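Local coordinates for uncharacterized protein (Bacteroides cellulosilyticus, PDB 5JVK) that probably hydrolyses O-glycosidic bonds as a family 39 glycoside hydrolase built on an eight-stranded beta/alpha barrel flanked by beta domains, at residues Val43-Asn48 against Asp470-Glu475; Leu68-Leu73 against Pro401-Gln406. All blocks are in the same frame, centred on the assembly; numbering follows the deposited sequence.

Interaction 1 (Val43-Asn48 against Asp470-Glu475); sequences VRYGDN and DWQGCE
The sulfur of C474 lies over one face of the R44 guanidinium, with SG 3.3 Å from NH1, while the edge of the same group is taken up by an acid of its own loop. This is where two beta domains of the glycoside hydrolase meet beside its beta/alpha barrel: 43-48 is the end of strand 37-44 and the hairpin turn that leads to strand 50-55. The loop 470-475 belongs to the C-terminal antiparallel sheet, where it joins strand 466-469 to strand 475-476. R44 runs out with CG anti to the backbone N and bends at chi3 (69°). Its NE and NH2 then grip D47 side-on, each nitrogen on the syn lone pair of a different carboxylate oxygen; NH2 to OD2 is 2.7 Å. NH1 has partners of its own in E67 and the carbonyl of L68, so the orientation of the group is fixed by bonds at its edge, with the sulfur over one face.

On the other segment, a type I turn from D470 to G473 presents W471 and Q472. An Asx turn steadies it: Q472 N donates to D470 OD1, which it meets from above the carboxylate plane. W471 pushes its benzo edge at the Y45 ring in a T-shaped pair, planes at 87° and CZ2 3.7 Å from Y45 CD1. I351 of helix 350-366 touches both side chains, so the barrel also packs here. Q472 reaches out between Y45 and R44, its chain extended beyond CG, and its amide nitrogen makes a weak hydrogen bond, NE2 to Y45 O at 3.4 Å, while lying 3.4 Å from R44 CG.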
loop_
_atom_site.group_PDB
_atom_site.type_symbol
_atom_site.label_atom_id
_atom_site.label_comp_id
_atom_site.label_asym_id
_atom_site.label_seq_id
_atom_site.Cartn_x
_atom_site.Cartn_y
_atom_site.Cartn_z
ATOM N N VAL A 43 3.513 16.769 19.742
ATOM C CA VAL A 43 3.631 15.726 20.770
ATOM C C VAL A 43 3.708 14.341 20.119
ATOM O O VAL A 43 2.785 13.932 19.413
ATOM C CB VAL A 43 2.423 15.759 21.733
ATOM C CG1 VAL A 43 2.681 14.870 22.944
ATOM C CG2 VAL A 43 2.121 17.190 22.169
ATOM N N ARG A 44 4.799 13.621 20.381
ATOM C CA ARG A 44 5.061 12.323 19.751
ATOM C C ARG A 44 4.205 11.209 20.357
ATOM O O ARG A 44 3.933 11.217 21.558
ATOM C CB ARG A 44 6.543 11.960 19.891
ATOM C CG ARG A 44 6.958 10.723 19.109
ATOM C CD ARG A 44 8.454 10.658 18.850
ATOM N NE ARG A 44 9.239 10.416 20.059
ATOM C CZ ARG A 44 10.562 10.255 20.086
ATOM N NH1 ARG A 44 11.284 10.307 18.967
ATOM N NH2 ARG A 44 11.182 10.036 21.240
ATOM N N TYR A 45 3.793 10.256 19.521
ATOM C CA TYR A 45 3.025 9.091 19.977
ATOM C C TYR A 45 3.865 8.252 20.949
ATOM O O TYR A 45 5.079 8.099 20.763
ATOM C CB TYR A 45 2.560 8.246 18.771
ATOM C CG TYR A 45 1.811 6.969 19.104
ATOM C CD1 TYR A 45 2.494 5.815 19.506
ATOM C CD2 TYR A 45 0.422 6.901 18.985
ATOM C CE1 TYR A 45 1.816 4.648 19.809
ATOM C CE2 TYR A 45 -0.264 5.734 19.283
ATOM C CZ TYR A 45 0.439 4.611 19.692
ATOM O OH TYR A 45 -0.235 3.451 19.994
ATOM N N GLY A 46 3.211 7.733 21.989
ATOM C CA GLY A 46 3.834 6.808 22.938
ATOM C C GLY A 46 4.501 7.469 24.131
ATOM O O GLY A 46 4.065 7.280 25.265
ATOM N N ASP A 47 5.563 8.232 23.873
ATOM C CA ASP A 47 6.382 8.845 24.930
ATOM C C ASP A 47 6.176 10.358 25.117
ATOM O O ASP A 47 6.792 10.954 26.003
ATOM C CB ASP A 47 7.872 8.529 24.699
ATOM C CG ASP A 47 8.463 9.248 23.489
ATOM O OD1 ASP A 47 7.716 9.608 22.555
ATOM O OD2 ASP A 47 9.695 9.444 23.471
ATOM N N ASN A 48 5.327 10.963 24.284
ATOM C CA ASN A 48 4.962 12.387 24.389
ATOM C C ASN A 48 6.148 13.372 24.336
ATOM O O ASN A 48 6.121 14.412 24.995
ATOM C CB ASN A 48 4.109 12.644 25.648
ATOM C CG ASN A 48 2.891 11.738 25.735
ATOM O OD1 ASN A 48 2.606 11.180 26.791
ATOM N ND2 ASN A 48 2.168 11.589 24.631
ATOM N N ASP A 470 12.370 1.943 16.466
ATOM C CA ASP A 470 10.986 1.465 16.652
ATOM C C ASP A 470 10.170 1.647 15.355
ATOM O O ASP A 470 10.707 2.093 14.341
ATOM C CB ASP A 470 10.327 2.132 17.879
ATOM C CG ASP A 470 9.978 3.606 17.665
ATOM O OD1 ASP A 470 10.368 4.196 16.634
ATOM O OD2 ASP A 470 9.304 4.182 18.544
ATOM N N TRP A 471 8.879 1.319 15.401
ATOM C CA TRP A 471 7.963 1.456 14.244
ATOM C C TRP A 471 7.876 2.864 13.637
ATOM O O TRP A 471 7.406 3.037 12.510
ATOM C CB TRP A 471 6.547 1.039 14.657
ATOM C CG TRP A 471 5.855 2.065 15.518
ATOM C CD1 TRP A 471 6.012 2.253 16.857
ATOM C CD2 TRP A 471 4.915 3.057 15.083
ATOM N NE1 TRP A 471 5.226 3.295 17.286
ATOM C CE2 TRP A 471 4.544 3.807 16.216
ATOM C CE3 TRP A 471 4.355 3.383 13.842
ATOM C CZ2 TRP A 471 3.629 4.863 16.150
ATOM C CZ3 TRP A 471 3.445 4.433 13.777
ATOM C CH2 TRP A 471 3.092 5.160 14.926
ATOM N N GLN A 472 8.336 3.843 14.409
ATOM C CA GLN A 472 8.088 5.263 14.227
ATOM C C GLN A 472 9.281 6.003 13.613
ATOM O O GLN A 472 9.144 7.159 13.195
ATOM C CB GLN A 472 7.842 5.832 15.624
ATOM C CG GLN A 472 6.734 6.837 15.750
ATOM C CD GLN A 472 6.517 7.250 17.195
ATOM O OE1 GLN A 472 7.171 6.753 18.110
ATOM N NE2 GLN A 472 5.582 8.144 17.407
ATOM N N GLY A 473 10.445 5.346 13.579
ATOM C CA GLY A 473 11.714 5.986 13.241
ATOM C C GLY A 473 12.510 6.464 14.448
ATOM O O GLY A 473 13.669 6.852 14.304
ATOM N N CYS A 474 11.900 6.431 15.635
ATOM C CA CYS A 474 12.543 6.895 16.864
ATOM C C CYS A 474 13.646 5.925 17.278
ATOM O O CYS A 474 13.428 4.716 17.310
ATOM C CB CYS A 474 11.508 7.054 17.992
ATOM S SG CYS A 474 12.191 7.172 19.666
ATOM N N GLU A 475 14.826 6.462 17.580
ATOM C CA GLU A 475 15.962 5.653 18.014
ATOM C C GLU A 475 15.899 5.418 19.520
ATOM O O GLU A 475 15.574 6.328 20.280
ATOM C CB GLU A 475 17.284 6.326 17.639
ATOM C CG GLU A 475 18.509 5.472 17.957
ATOM C CD GLU A 475 19.770 5.891 17.219
ATOM O OE1 GLU A 475 19.684 6.644 16.221
ATOM O OE2 GLU A 475 20.859 5.438 17.634
#

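Interaction 2 (Leu68-Leu73 against Pro401-Gln406); sequences LGYYTL and PKPSYQ
Y70 carries this contact, reaching from strand 69-78 of the N-terminal beta sheet to the start of helix 403-415, the helix that follows the last strand of the beta/alpha barrel. Its CG stands anti to the backbone N (chi1 -176°), which sends the ring across the backbone leading into the helix and brings the phenol to the P401 carbonyl. There Y70 OH donates to P401 O at 2.5 Å, a very short bond, in the carbonyl plane and on a lone pair. The CA of P403 sits over the centre of the Y70 ring in a CH-pi contact, 3.9 Å from the centroid and 13° off the normal. The P403 ring crosses obliquely and lays CD 3.6 Å from Y70 CZ.

Q406, one turn along the helix, also starts with CG anti to N. That first torsion lays CG 3.8 Å from Y70 CB; the bend at chi2 (81°) then turns the amide along the G69-Y70 backbone, its plane steeply inclined to the phenol ring. The amide nitrogen is buried and well satisfied, donating to the carbonyls of Q472 and V93; in the same position Q406 NE2 rests 3.3 Å from G69 C.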
loop_
_atom_site.group_PDB
_atom_site.type_symbol
_atom_site.label_atom_id
_atom_site.label_comp_id
_atom_site.label_asym_id
_atom_site.label_seq_id
_atom_site.Cartn_x
_atom_site.Cartn_y
_atom_site.Cartn_z
ATOM N N LEU A 68 12.706 11.831 14.750
ATOM C CA LEU A 68 11.616 11.334 13.906
ATOM C C LEU A 68 10.430 10.875 14.754
ATOM O O LEU A 68 10.583 10.530 15.935
ATOM C CB LEU A 68 12.091 10.165 13.031
ATOM C CG LEU A 68 13.207 10.429 12.020
ATOM C CD1 LEU A 68 13.554 9.150 11.279
ATOM C CD2 LEU A 68 12.806 11.524 11.043
ATOM N N GLY A 69 9.249 10.878 14.142
ATOM C CA GLY A 69 8.056 10.382 14.797
ATOM C C GLY A 69 6.751 10.785 14.148
ATOM O O GLY A 69 6.717 11.621 13.249
ATOM N N TYR A 70 5.687 10.142 14.615
ATOM C CA TYR A 70 4.309 10.505 14.335
ATOM C C TYR A 70 3.866 11.415 15.473
ATOM O O TYR A 70 3.854 10.993 16.634
ATOM C CB TYR A 70 3.435 9.246 14.295
ATOM C CG TYR A 70 1.999 9.499 13.907
ATOM C CD1 TYR A 70 1.661 9.785 12.585
ATOM C CD2 TYR A 70 0.975 9.447 14.855
ATOM C CE1 TYR A 70 0.347 10.017 12.215
ATOM C CE2 TYR A 70 -0.346 9.681 14.493
ATOM C CZ TYR A 70 -0.651 9.965 13.173
ATOM O OH TYR A 70 -1.945 10.198 12.803
ATOM N N TYR A 71 3.515 12.658 15.140
ATOM C CA TYR A 71 3.199 13.681 16.139
ATOM C C TYR A 71 1.742 14.111 16.072
ATOM O O TYR A 71 1.139 14.113 14.998
ATOM C CB TYR A 71 4.094 14.910 15.942
ATOM C CG TYR A 71 5.549 14.658 16.250
ATOM C CD1 TYR A 71 6.082 14.974 17.501
ATOM C CD2 TYR A 71 6.398 14.101 15.296
ATOM C CE1 TYR A 71 7.418 14.744 17.791
ATOM C CE2 TYR A 71 7.737 13.863 15.578
ATOM C CZ TYR A 71 8.241 14.186 16.827
ATOM O OH TYR A 71 9.561 13.954 17.115
ATOM N N THR A 72 1.188 14.461 17.231
ATOM C CA THR A 72 -0.068 15.202 17.316
ATOM C C THR A 72 0.297 16.684 17.405
ATOM O O THR A 72 1.105 17.078 18.251
ATOM C CB THR A 72 -0.894 14.795 18.555
ATOM O OG1 THR A 72 -1.116 13.380 18.546
ATOM C CG2 THR A 72 -2.243 15.507 18.571
ATOM N N LEU A 73 -0.290 17.488 16.521
ATOM C CA LEU A 73 -0.063 18.932 16.474
ATOM C C LEU A 73 -1.232 19.654 17.146
ATOM O O LEU A 73 -2.331 19.697 16.592
ATOM C CB LEU A 73 0.083 19.394 15.019
ATOM C CG LEU A 73 0.196 20.894 14.720
ATOM C CD1 LEU A 73 1.348 21.550 15.467
ATOM C CD2 LEU A 73 0.345 21.100 13.223
ATOM N N PRO A 401 -2.195 12.753 8.181
ATOM C CA PRO A 401 -1.695 11.375 8.221
ATOM C C PRO A 401 -2.189 10.598 9.439
ATOM O O PRO A 401 -2.244 11.147 10.544
ATOM C CB PRO A 401 -0.175 11.555 8.276
ATOM C CG PRO A 401 0.014 12.859 8.966
ATOM C CD PRO A 401 -1.140 13.722 8.531
ATOM N N LYS A 402 -2.569 9.343 9.212
ATOM C CA LYS A 402 -2.874 8.398 10.284
ATOM C C LYS A 402 -1.569 7.672 10.643
ATOM O O LYS A 402 -0.594 7.773 9.890
ATOM C CB LYS A 402 -3.948 7.410 9.824
ATOM C CG LYS A 402 -5.293 8.062 9.514
ATOM C CD LYS A 402 -6.163 7.188 8.625
ATOM C CE LYS A 402 -6.537 5.885 9.310
ATOM N NZ LYS A 402 -7.481 5.072 8.499
ATOM N N PRO A 403 -1.528 6.958 11.792
ATOM C CA PRO A 403 -0.314 6.208 12.168
ATOM C C PRO A 403 0.212 5.230 11.105
ATOM O O PRO A 403 1.423 5.022 11.021
ATOM C CB PRO A 403 -0.757 5.440 13.416
ATOM C CG PRO A 403 -1.796 6.307 14.027
ATOM C CD PRO A 403 -2.537 6.916 12.870
ATOM N N SER A 404 -0.689 4.648 10.311
ATOM C CA SER A 404 -0.318 3.726 9.238
ATOM C C SER A 404 0.582 4.348 8.172
ATOM O O SER A 404 1.397 3.646 7.563
ATOM C CB SER A 404 -1.569 3.130 8.588
ATOM O OG SER A 404 -2.429 4.147 8.117
ATOM N N TYR A 405 0.436 5.654 7.948
ATOM C CA TYR A 405 1.329 6.387 7.055
ATOM C C TYR A 405 2.768 6.347 7.566
ATOM O O TYR A 405 3.691 6.046 6.809
ATOM C CB TYR A 405 0.882 7.843 6.897
ATOM C CG TYR A 405 1.696 8.587 5.871
ATOM C CD1 TYR A 405 2.928 9.155 6.206
ATOM C CD2 TYR A 405 1.256 8.700 4.557
ATOM C CE1 TYR A 405 3.690 9.820 5.262
ATOM C CE2 TYR A 405 2.009 9.371 3.607
ATOM C CZ TYR A 405 3.226 9.926 3.964
ATOM O OH TYR A 405 3.975 10.584 3.025
ATOM N N GLN A 406 2.942 6.675 8.845
ATOM C CA GLN A 406 4.254 6.660 9.495
ATOM C C GLN A 406 4.880 5.269 9.407
ATOM O O GLN A 406 6.057 5.136 9.069
ATOM C CB GLN A 406 4.128 7.069 10.968
ATOM C CG GLN A 406 5.455 7.314 11.682
ATOM C CD GLN A 406 6.054 8.685 11.411
ATOM O OE1 GLN A 406 5.358 9.623 11.023
ATOM N NE2 GLN A 406 7.360 8.805 11.631
#

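Both contacts are buried, but interaction 2 is nearer the middle of the chain, about 16 Å from its centre to that of the chain against 22 Å for interaction 1. Strands 37-44 and 69-78 are neighbours in one sheet, so the two interactions use the same N-terminal domain: 401-406 fastens it to the barrel, 470-475 to the C-terminal sheet. Interaction 2 is mainly tyrosine on proline, with one neutral hydrogen bond; interaction 1 mixes a charged guanidinium, sulfur and an aromatic pair, beside an exposed turn. They join directly where V43 O meets T72 N at 2.8 Å, a probable hydrogen bond between the neighbouring strands, and the Q406 amide bridges the two contacts.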